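Local coordinates for PspGI restriction endonuclease (Pyrococcus sp. GI-H, PDB 3BM3), which binds DNA and probably cleaves it as a type II site-specific restriction endonuclease of the PD-(D/E)XK clan, at residues E133-R145 and D150-K162. The protein carries 2 engineered substitutions. Sequence-based numbering, arbitrary orientation. Where two conformers were deposited one is given.
Sequences EGEKPAFIIPSVR and DPSSAILITVKRK. Engineered in segment 133-145: Ala-138 (natural residue Asp). With nucleotides of chain A.
Phe-139 and Ile-141 pair with Ile-157 and Ile-155 through four backbone hydrogen bonds, so that strands 139-141 and 155-160 run antiparallel, their axes 4.8 Å apart. Ala-138, engineered in place of the natural Asp, shares Ile-157 with Phe-139 as a partner, which makes a classic beta bulge. On one face of the sheet the delta methyls of Ile-141 and Ile-157 meet in a tight contact, CD1 to CD1 3.4 Å; in both, CG1 lies anti to the carbonyl carbon (chi1 -63° in Ile-141, -54° in Ile-157) and the chain runs on extended, which carries the two CD1 atoms together. Further along this face, CG2 of Val-159 comes up to the edge of the Phe-139 ring, 4.0 Å from CD2. On the other face Leu-156 lies alongside Ile-140, Leu-156 CD2 against CG1 and CG2 of Ile-140, while Leu-156 CB touches CB and CG of Pro-137. One water accepts from Thr-158 OG1 and donates to Lys-136 O; a second takes the N-H of Val-159.

Past the strand, segment 150-162 grips the DNA backbone. Arg-161 N donates to OP1 of DC5 of chain A at 2.7 Å, and Lys-162 N to OP1 of DA6 of chain A. With its chain extended from CG to NE, Arg-161 donates a hydrogen bond from NH1 to the same DA6 OP1, 3.0 Å away and at the edge of the guanidinium, in its plane, while O4' of the DA6 sugar lies over one face. A leucine replacing Arg-161 would probably leave DA6 OP1 without this charged partner and Glu-60 without its salt bridge.

The two strands, linked by helix 144-149, form one margin of the chain's mixed five-stranded sheet. Strand 186-191 continues the sheet beyond 155-160, helix 85-115 packs against Phe-139 and Val-159, and helix 167-181 against Leu-156 and Pro-137.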
ATOM      1  N   GLU C 133     -14.290   4.442 -13.197  1.00 25.23           N
ATOM      2  CA  GLU C 133     -13.022   4.269 -12.499  1.00 25.43           C
ATOM      3  C   GLU C 133     -12.109   3.295 -13.236  1.00 23.44           C
ATOM      4  O   GLU C 133     -12.575   2.409 -13.948  1.00 24.51           O
ATOM      5  CB  GLU C 133     -13.243   3.833 -11.051  1.00 26.18           C
ATOM      6  CG  GLU C 133     -12.046   4.101 -10.170  1.00 30.44           C
ATOM      7  CD  GLU C 133     -11.386   5.457 -10.450  1.00 36.16           C
ATOM      8  OE1 GLU C 133     -11.965   6.524 -10.090  1.00 40.02           O
ATOM      9  OE2 GLU C 133     -10.295   5.462 -11.062  1.00 37.83           O
ATOM     10  N   GLY C 134     -10.803   3.467 -13.073  1.00 20.36           N
ATOM     11  CA  GLY C 134      -9.863   2.674 -13.832  1.00 18.81           C
ATOM     12  C   GLY C 134      -8.492   2.724 -13.227  1.00 17.58           C
ATOM     13  O   GLY C 134      -8.322   3.041 -12.048  1.00 17.42           O
ATOM     14  N   GLU C 135      -7.510   2.384 -14.039  1.00 16.15           N
ATOM     15  CA  GLU C 135      -6.153   2.387 -13.596  1.00 15.64           C
ATOM     16  C   GLU C 135      -5.493   3.736 -13.868  1.00 16.56           C
ATOM     17  O   GLU C 135      -5.817   4.428 -14.853  1.00 16.97           O
ATOM     18  CB  GLU C 135      -5.394   1.234 -14.198  1.00 15.62           C
ATOM     19  CG  GLU C 135      -5.935  -0.094 -13.792  1.00 13.99           C
ATOM     20  CD  GLU C 135      -5.953  -0.255 -12.280  1.00 13.18           C
ATOM     21  OE1 GLU C 135      -4.876  -0.259 -11.688  1.00 13.82           O
ATOM     22  OE2 GLU C 135      -7.063  -0.311 -11.713  1.00 13.39           O
ATOM     23  N   LYS C 136      -4.568   4.109 -12.990  0.50 16.75           N
ATOM     24  CA  LYS C 136      -4.030   5.456 -12.983  0.50 17.01           C
ATOM     25  C   LYS C 136      -2.511   5.446 -12.782  0.50 16.85           C
ATOM     26  O   LYS C 136      -1.992   5.756 -11.705  0.50 16.63           O
ATOM     27  CB  LYS C 136      -4.753   6.304 -11.936  0.50 17.67           C
ATOM     28  CG  LYS C 136      -4.454   7.782 -12.041  0.50 18.18           C
ATOM     29  CD  LYS C 136      -5.025   8.553 -10.864  0.50 20.33           C
ATOM     30  CE  LYS C 136      -4.098   9.671 -10.482  0.50 22.07           C
ATOM     31  NZ  LYS C 136      -4.793  10.681  -9.670  0.50 24.67           N
ATOM     32  N   PRO C 137      -1.786   5.096 -13.850  1.00 16.51           N
ATOM     33  CA  PRO C 137      -0.354   5.227 -13.781  1.00 16.43           C
ATOM     34  C   PRO C 137      -0.037   6.685 -13.441  1.00 15.50           C
ATOM     35  O   PRO C 137      -0.768   7.604 -13.851  1.00 15.30           O
ATOM     36  CB  PRO C 137       0.120   4.887 -15.201  1.00 17.02           C
ATOM     37  CG  PRO C 137      -1.035   4.419 -15.942  1.00 17.50           C
ATOM     38  CD  PRO C 137      -2.268   4.616 -15.153  1.00 17.39           C
ATOM     39  N   ALA C 138       1.045   6.905 -12.710  1.00 14.78           N
ATOM     40  CA  ALA C 138       1.488   8.261 -12.428  1.00 15.19           C
ATOM     41  C   ALA C 138       1.682   9.034 -13.706  1.00 14.59           C
ATOM     42  O   ALA C 138       1.271  10.174 -13.799  1.00 14.72           O
ATOM     43  CB  ALA C 138       2.790   8.312 -11.616  1.00 15.77           C
ATOM     44  N   PHE C 139       2.318   8.403 -14.690  1.00 12.84           N
ATOM     45  CA  PHE C 139       2.551   9.045 -15.961  1.00 13.29           C
ATOM     46  C   PHE C 139       2.242   8.111 -17.096  1.00 12.63           C
ATOM     47  O   PHE C 139       2.493   6.920 -17.029  1.00 13.92           O
ATOM     48  CB  PHE C 139       3.998   9.516 -16.054  1.00 12.98           C
ATOM     49  CG  PHE C 139       4.346  10.487 -14.977  1.00 14.73           C
ATOM     50  CD1 PHE C 139       3.988  11.810 -15.112  1.00 17.73           C
ATOM     51  CD2 PHE C 139       4.949  10.081 -13.809  1.00 17.64           C
ATOM     52  CE1 PHE C 139       4.242  12.736 -14.102  1.00 18.11           C
ATOM     53  CE2 PHE C 139       5.216  11.011 -12.797  1.00 17.24           C
ATOM     54  CZ  PHE C 139       4.873  12.323 -12.957  1.00 16.75           C
ATOM     55  N   ILE C 140       1.682   8.697 -18.129  1.00 12.79           N
ATOM     56  CA  ILE C 140       1.509   8.023 -19.381  1.00 12.95           C
ATOM     57  C   ILE C 140       2.286   8.830 -20.377  1.00 13.67           C
ATOM     58  O   ILE C 140       2.072  10.034 -20.529  1.00 13.52           O
ATOM     59  CB  ILE C 140       0.054   7.967 -19.800  1.00 13.28           C
ATOM     60  CG1 ILE C 140      -0.764   7.263 -18.729  1.00 12.64           C
ATOM     61  CG2 ILE C 140      -0.079   7.220 -21.145  1.00 12.93           C
ATOM     62  CD1 ILE C 140      -2.227   7.225 -18.984  1.00 13.85           C
ATOM     63  N   ILE C 141       3.194   8.160 -21.072  1.00 13.27           N
ATOM     64  CA  ILE C 141       4.048   8.825 -22.029  1.00 13.75           C
ATOM     65  C   ILE C 141       3.739   8.312 -23.423  1.00 13.31           C
ATOM     66  O   ILE C 141       3.834   7.122 -23.663  1.00 12.36           O
ATOM     67  CB  ILE C 141       5.513   8.604 -21.657  1.00 13.96           C
ATOM     68  CG1 ILE C 141       5.742   9.263 -20.273  1.00 18.07           C
ATOM     69  CG2 ILE C 141       6.394   9.192 -22.753  1.00 14.67           C
ATOM     70  CD1 ILE C 141       7.076   9.144 -19.739  1.00 21.68           C
ATOM     71  N   PRO C 142       3.345   9.206 -24.346  1.00 13.59           N
ATOM     72  CA  PRO C 142       3.212  10.662 -24.196  1.00 15.14           C
ATOM     73  C   PRO C 142       1.844  11.141 -23.722  1.00 15.45           C
ATOM     74  O   PRO C 142       1.711  12.283 -23.243  1.00 16.47           O
ATOM     75  CB  PRO C 142       3.470  11.158 -25.602  1.00 14.58           C
ATOM     76  CG  PRO C 142       2.884  10.088 -26.465  1.00 14.92           C
ATOM     77  CD  PRO C 142       3.097   8.789 -25.740  1.00 13.83           C
ATOM     78  N   SER C 143       0.831  10.297 -23.874  1.00 16.33           N
ATOM     79  CA  SER C 143      -0.523  10.681 -23.560  1.00 16.25           C
ATOM     80  C   SER C 143      -1.389   9.459 -23.493  1.00 16.08           C
ATOM     81  O   SER C 143      -1.081   8.428 -24.089  1.00 16.05           O
ATOM     82  CB  SER C 143      -1.106  11.572 -24.667  1.00 16.50           C
ATOM     83  OG  SER C 143      -1.213  10.846 -25.888  1.00 16.60           O
ATOM     84  N   VAL C 144      -2.499   9.596 -22.792  1.00 16.08           N
ATOM     85  CA  VAL C 144      -3.476   8.516 -22.750  1.00 17.86           C
ATOM     86  C   VAL C 144      -4.068   8.248 -24.141  1.00 17.69           C
ATOM     87  O   VAL C 144      -4.304   7.094 -24.493  1.00 18.10           O
ATOM     88  CB  VAL C 144      -4.554   8.736 -21.661  1.00 18.38           C
ATOM     89  CG1 VAL C 144      -5.588   9.718 -22.103  1.00 18.41           C
ATOM     90  CG2 VAL C 144      -5.167   7.405 -21.256  1.00 18.47           C
ATOM     91  N   ARG C 145      -4.267   9.284 -24.953  1.00 18.60           N
ATOM     92  CA  ARG C 145      -4.811   9.012 -26.301  1.00 18.79           C
ATOM     93  C   ARG C 145      -3.884   8.116 -27.090  1.00 17.78           C
ATOM     94  O   ARG C 145      -4.320   7.152 -27.715  1.00 17.20           O
ATOM     95  CB  ARG C 145      -5.164  10.280 -27.065  1.00 20.19           C
ATOM     96  CG  ARG C 145      -6.475  10.848 -26.558  1.00 23.57           C
ATOM     97  CD  ARG C 145      -7.274  11.641 -27.548  1.00 26.45           C
ATOM     98  NE  ARG C 145      -6.476  12.611 -28.268  1.00 25.91           N
ATOM     99  CZ  ARG C 145      -6.947  13.756 -28.755  1.00 24.82           C
ATOM    100  NH1 ARG C 145      -8.214  14.100 -28.584  1.00 23.58           N
ATOM    101  NH2 ARG C 145      -6.135  14.564 -29.409  1.00 24.83           N
ATOM    102  N   ASP C 150      -2.593   2.866 -29.427  1.00 17.78           N
ATOM    103  CA  ASP C 150      -1.643   1.783 -29.574  1.00 17.68           C
ATOM    104  C   ASP C 150      -0.888   1.618 -28.273  1.00 17.46           C
ATOM    105  O   ASP C 150       0.132   2.288 -28.083  1.00 16.82           O
ATOM    106  CB  ASP C 150      -0.644   2.096 -30.677  1.00 19.05           C
ATOM    107  CG  ASP C 150       0.333   0.969 -30.924  1.00 20.07           C
ATOM    108  OD1 ASP C 150       0.276  -0.075 -30.218  1.00 23.34           O
ATOM    109  OD2 ASP C 150       1.152   1.137 -31.857  1.00 24.42           O
ATOM    110  N   PRO C 151      -1.381   0.726 -27.392  1.00 17.13           N
ATOM    111  CA  PRO C 151      -0.704   0.501 -26.109  1.00 17.29           C
ATOM    112  C   PRO C 151       0.777   0.224 -26.196  1.00 17.61           C
ATOM    113  O   PRO C 151       1.525   0.627 -25.312  1.00 18.08           O
ATOM    114  CB  PRO C 151      -1.457  -0.715 -25.536  1.00 16.40           C
ATOM    115  CG  PRO C 151      -2.816  -0.567 -26.041  1.00 18.35           C
ATOM    116  CD  PRO C 151      -2.614  -0.089 -27.476  1.00 17.84           C
ATOM    117  N   SER C 152       1.235  -0.414 -27.282  1.00 17.36           N
ATOM    118  CA  SER C 152       2.655  -0.724 -27.416  1.00 17.37           C
ATOM    119  C   SER C 152       3.526   0.505 -27.643  1.00 16.58           C
ATOM    120  O   SER C 152       4.733   0.414 -27.509  1.00 17.30           O
ATOM    121  CB  SER C 152       2.903  -1.732 -28.538  1.00 18.03           C
ATOM    122  OG  SER C 152       2.587  -1.180 -29.785  1.00 18.41           O
ATOM    123  N   SER C 153       2.894   1.636 -27.964  1.00 16.21           N
ATOM    124  CA  SER C 153       3.574   2.850 -28.396  1.00 16.62           C
ATOM    125  C   SER C 153       3.743   3.847 -27.264  1.00 15.61           C
ATOM    126  O   SER C 153       4.344   4.889 -27.445  1.00 15.59           O
ATOM    127  CB  SER C 153       2.814   3.521 -29.538  1.00 17.16           C
ATOM    128  OG  SER C 153       1.585   4.092 -29.090  1.00 17.63           O
ATOM    129  N   ALA C 154       3.176   3.527 -26.101  1.00 14.46           N
ATOM    130  CA  ALA C 154       3.203   4.431 -24.932  1.00 14.02           C
ATOM    131  C   ALA C 154       3.855   3.710 -23.764  1.00 13.38           C
ATOM    132  O   ALA C 154       3.945   2.472 -23.731  1.00 13.05           O
ATOM    133  CB  ALA C 154       1.792   4.849 -24.536  1.00 13.24           C
ATOM    134  N   ILE C 155       4.290   4.513 -22.802  1.00 12.90           N
ATOM    135  CA  ILE C 155       4.879   3.995 -21.583  1.00 12.97           C
ATOM    136  C   ILE C 155       3.970   4.378 -20.441  1.00 12.64           C
ATOM    137  O   ILE C 155       3.601   5.537 -20.318  1.00 12.60           O
ATOM    138  CB  ILE C 155       6.272   4.555 -21.307  1.00 13.18           C
ATOM    139  CG1 ILE C 155       7.139   4.543 -22.558  1.00 14.28           C
ATOM    140  CG2 ILE C 155       6.927   3.787 -20.140  1.00 12.85           C
ATOM    141  CD1 ILE C 155       8.470   5.327 -22.372  1.00 15.61           C
ATOM    142  N   LEU C 156       3.645   3.394 -19.602  1.00 12.50           N
ATOM    143  CA  LEU C 156       2.958   3.635 -18.361  1.00 12.63           C
ATOM    144  C   LEU C 156       4.028   3.569 -17.285  1.00 13.10           C
ATOM    145  O   LEU C 156       4.801   2.600 -17.199  1.00 12.43           O
ATOM    146  CB  LEU C 156       1.907   2.572 -18.109  1.00 12.87           C
ATOM    147  CG  LEU C 156       1.012   2.325 -19.306  1.00 14.57           C
ATOM    148  CD1 LEU C 156      -0.038   1.317 -18.953  1.00 15.89           C
ATOM    149  CD2 LEU C 156       0.401   3.650 -19.755  1.00 15.20           C
ATOM    150  N   ILE C 157       4.060   4.609 -16.465  1.00 12.32           N
ATOM    151  CA  ILE C 157       5.052   4.691 -15.414  1.00 12.99           C
ATOM    152  C   ILE C 157       4.358   4.870 -14.094  1.00 13.34           C
ATOM    153  O   ILE C 157       3.547   5.803 -13.940  1.00 12.44           O
ATOM    154  CB  ILE C 157       6.011   5.846 -15.609  1.00 13.81           C
ATOM    155  CG1 ILE C 157       6.637   5.778 -17.003  1.00 14.23           C
ATOM    156  CG2 ILE C 157       7.102   5.760 -14.529  1.00 14.13           C
ATOM    157  CD1 ILE C 157       7.664   6.881 -17.330  1.00 14.97           C
ATOM    158  N   THR C 158       4.641   3.966 -13.168  0.50 13.00           N
ATOM    159  CA  THR C 158       4.152   4.065 -11.810  0.50 14.26           C
ATOM    160  C   THR C 158       5.342   4.543 -10.989  0.50 13.50           C
ATOM    161  O   THR C 158       6.466   4.088 -11.192  0.50 13.72           O
ATOM    162  CB  THR C 158       3.580   2.718 -11.299  0.50 15.25           C
ATOM    163  OG1 THR C 158       2.429   2.362 -12.080  0.50 17.86           O
ATOM    164  CG2 THR C 158       3.170   2.844  -9.834  0.50 18.50           C
ATOM    165  N   VAL C 159       5.102   5.511 -10.108  1.00 13.61           N
ATOM    166  CA  VAL C 159       6.141   6.144  -9.382  1.00 13.70           C
ATOM    167  C   VAL C 159       5.781   6.081  -7.899  1.00 12.61           C
ATOM    168  O   VAL C 159       4.650   6.375  -7.532  1.00 12.04           O
ATOM    169  CB  VAL C 159       6.257   7.573  -9.850  1.00 14.97           C
ATOM    170  CG1 VAL C 159       7.092   8.384  -8.930  1.00 19.59           C
ATOM    171  CG2 VAL C 159       6.811   7.601 -11.276  1.00 13.52           C
ATOM    172  N   LYS C 160       6.725   5.637  -7.088  1.00 12.29           N
ATOM    173  CA  LYS C 160       6.595   5.644  -5.626  1.00 11.88           C
ATOM    174  C   LYS C 160       7.842   6.193  -4.978  1.00 11.44           C
ATOM    175  O   LYS C 160       8.907   6.054  -5.538  1.00 12.14           O
ATOM    176  CB  LYS C 160       6.304   4.244  -5.086  1.00 12.83           C
ATOM    177  CG  LYS C 160       4.958   3.748  -5.525  1.00 13.09           C
ATOM    178  CD  LYS C 160       4.582   2.478  -4.876  1.00 14.85           C
ATOM    179  CE  LYS C 160       3.324   1.932  -5.516  1.00 16.18           C
ATOM    180  NZ  LYS C 160       2.192   2.821  -5.363  1.00 16.22           N
ATOM    181  N   ARG C 161       7.687   6.826  -3.819  1.00 11.33           N
ATOM    182  CA  ARG C 161       8.818   7.319  -3.062  1.00 11.39           C
ATOM    183  C   ARG C 161       9.336   6.100  -2.304  1.00 11.08           C
ATOM    184  O   ARG C 161       9.974   5.227  -2.914  1.00 11.19           O
ATOM    185  CB  ARG C 161       8.407   8.488  -2.194  1.00 10.51           C
ATOM    186  CG  ARG C 161       9.537   9.165  -1.481  1.00 11.71           C
ATOM    187  CD  ARG C 161       8.993  10.340  -0.725  1.00 12.93           C
ATOM    188  NE  ARG C 161      10.025  11.034   0.027  1.00 12.85           N
ATOM    189  CZ  ARG C 161      10.559  10.624   1.179  1.00 13.60           C
ATOM    190  NH1 ARG C 161      10.237   9.449   1.718  1.00 11.34           N
ATOM    191  NH2 ARG C 161      11.494  11.351   1.774  1.00 14.86           N
ATOM    192  N   LYS C 162       9.122   6.029  -1.001  1.00 10.16           N
ATOM    193  CA  LYS C 162       9.363   4.753  -0.333  1.00 10.33           C
ATOM    194  C   LYS C 162       8.305   3.742  -0.784  1.00  9.86           C
ATOM    195  O   LYS C 162       7.158   4.087  -1.024  1.00 10.87           O
ATOM    196  CB  LYS C 162       9.430   4.886   1.164  1.00 10.97           C
ATOM    197  CG  LYS C 162      10.695   5.603   1.549  1.00 10.11           C
ATOM    198  CD  LYS C 162      10.746   5.950   3.017  1.00 11.54           C
ATOM    199  CE  LYS C 162      12.134   6.549   3.402  1.00 12.53           C
ATOM    200  NZ  LYS C 162      12.284   6.915   4.835  1.00 10.79           N
TER
ATOM    201  P    DA A   6       7.335   8.118   2.345  1.00  9.97           P
ATOM    202  OP1  DA A   6       7.986   7.584   1.116  1.00 11.65           O
ATOM    203  OP2  DA A   6       8.084   8.097   3.631  1.00 10.94           O
ATOM    204  O5'  DA A   6       6.886   9.604   2.000  1.00  9.88           O
ATOM    205  C5'  DA A   6       6.461  10.481   3.031  1.00 10.56           C
ATOM    206  C4'  DA A   6       7.652  11.239   3.555  1.00 12.85           C
ATOM    207  O4'  DA A   6       8.095  12.233   2.599  1.00 11.58           O
ATOM    208  C3'  DA A   6       7.392  11.991   4.860  1.00 14.21           C
ATOM    209  O3'  DA A   6       8.425  11.648   5.774  1.00 15.22           O
ATOM    210  C2'  DA A   6       7.481  13.454   4.460  1.00 17.75           C
ATOM    211  C1'  DA A   6       8.471  13.388   3.322  1.00 18.15           C
ATOM    212  N9   DA A   6       8.462  14.526   2.402  1.00 14.29           N
ATOM    213  C8   DA A   6       9.369  14.754   1.400  1.00 16.26           C
ATOM    214  N7   DA A   6       9.151  15.856   0.729  1.00 16.01           N
ATOM    215  C5   DA A   6       8.020  16.392   1.325  1.00 13.82           C
ATOM    216  C6   DA A   6       7.291  17.563   1.071  1.00 18.67           C
ATOM    217  N6   DA A   6       7.606  18.434   0.107  1.00 17.21           N
ATOM    218  N1   DA A   6       6.217  17.815   1.849  1.00 17.90           N
ATOM    219  C2   DA A   6       5.908  16.939   2.816  1.00 17.28           C
ATOM    220  N3   DA A   6       6.517  15.804   3.151  1.00 16.96           N
ATOM    221  C4   DA A   6       7.581  15.584   2.358  1.00 14.49           C
ATOM    222  P    DC A   5       4.018   7.397  -2.747  1.00  9.89           P
ATOM    223  OP1  DC A   5       5.306   7.931  -3.221  1.00  9.02           O
ATOM    224  OP2  DC A   5       3.520   6.088  -3.245  1.00  9.47           O
ATOM    225  O5'  DC A   5       4.084   7.326  -1.159  1.00  7.21           O
ATOM    226  C5'  DC A   5       4.431   8.484  -0.418  1.00  9.12           C
ATOM    227  C4'  DC A   5       4.311   8.190   1.058  1.00  7.30           C
ATOM    228  O4'  DC A   5       2.935   7.859   1.318  1.00  9.41           O
ATOM    229  C3'  DC A   5       5.144   6.990   1.507  1.00  8.34           C
ATOM    230  O3'  DC A   5       5.958   7.359   2.610  1.00  9.69           O
ATOM    231  C2'  DC A   5       4.129   5.940   1.918  1.00  9.96           C
ATOM    232  C1'  DC A   5       2.866   6.736   2.174  1.00  9.14           C
ATOM    233  N1   DC A   5       1.654   5.988   1.837  1.00  9.24           N
ATOM    234  C2   DC A   5       0.613   5.939   2.759  1.00 12.10           C
ATOM    235  O2   DC A   5       0.709   6.607   3.801  1.00 11.76           O
ATOM    236  N3   DC A   5      -0.474   5.179   2.492  1.00  9.44           N
ATOM    237  C4   DC A   5      -0.547   4.504   1.338  1.00  9.32           C
ATOM    238  N4   DC A   5      -1.618   3.738   1.125  1.00  9.54           N
ATOM    239  C5   DC A   5       0.481   4.582   0.357  1.00  9.01           C
ATOM    240  C6   DC A   5       1.552   5.325   0.643  1.00  9.54           C
ATOM    241  P    DA A   2     -13.443   6.260  -4.902  1.00 36.24           P
ATOM    242  OP1  DA A   2     -14.251   5.317  -5.718  1.00 33.96           O
ATOM    243  OP2  DA A   2     -13.379   6.091  -3.424  1.00 34.42           O
ATOM    244  O5'  DA A   2     -11.952   6.237  -5.463  1.00 30.90           O
ATOM    245  C5'  DA A   2     -11.697   6.484  -6.842  1.00 25.03           C
ATOM    246  C4'  DA A   2     -10.216   6.657  -7.089  1.00 22.40           C
ATOM    247  O4'  DA A   2      -9.730   7.799  -6.343  1.00 19.15           O
ATOM    248  C3'  DA A   2      -9.318   5.502  -6.657  1.00 20.82           C
ATOM    249  O3'  DA A   2      -8.123   5.558  -7.433  1.00 18.26           O
ATOM    250  C2'  DA A   2      -9.025   5.851  -5.211  1.00 19.20           C
ATOM    251  C1'  DA A   2      -8.889   7.367  -5.275  1.00 19.23           C
ATOM    252  N9   DA A   2      -9.334   8.051  -4.064  1.00 16.85           N
ATOM    253  C8   DA A   2     -10.466   7.804  -3.332  1.00 19.61           C
ATOM    254  N7   DA A   2     -10.623   8.611  -2.311  1.00 19.58           N
ATOM    255  C5   DA A   2      -9.514   9.440  -2.371  1.00 19.11           C
ATOM    256  C6   DA A   2      -9.096  10.511  -1.571  1.00 19.80           C
ATOM    257  N6   DA A   2      -9.781  10.953  -0.513  1.00 18.78           N
ATOM    258  N1   DA A   2      -7.937  11.125  -1.899  1.00 17.99           N
ATOM    259  C2   DA A   2      -7.254  10.681  -2.961  1.00 18.31           C
ATOM    260  N3   DA A   2      -7.549   9.684  -3.793  1.00 16.76           N
ATOM    261  C4   DA A   2      -8.705   9.099  -3.439  1.00 16.96           C
TER
HETATM  262  O   HOH W   1       0.165   3.936 -10.725  1.00 26.47           O
HETATM  263  O   HOH W   2       2.063   5.764 -10.021  1.00 20.20           O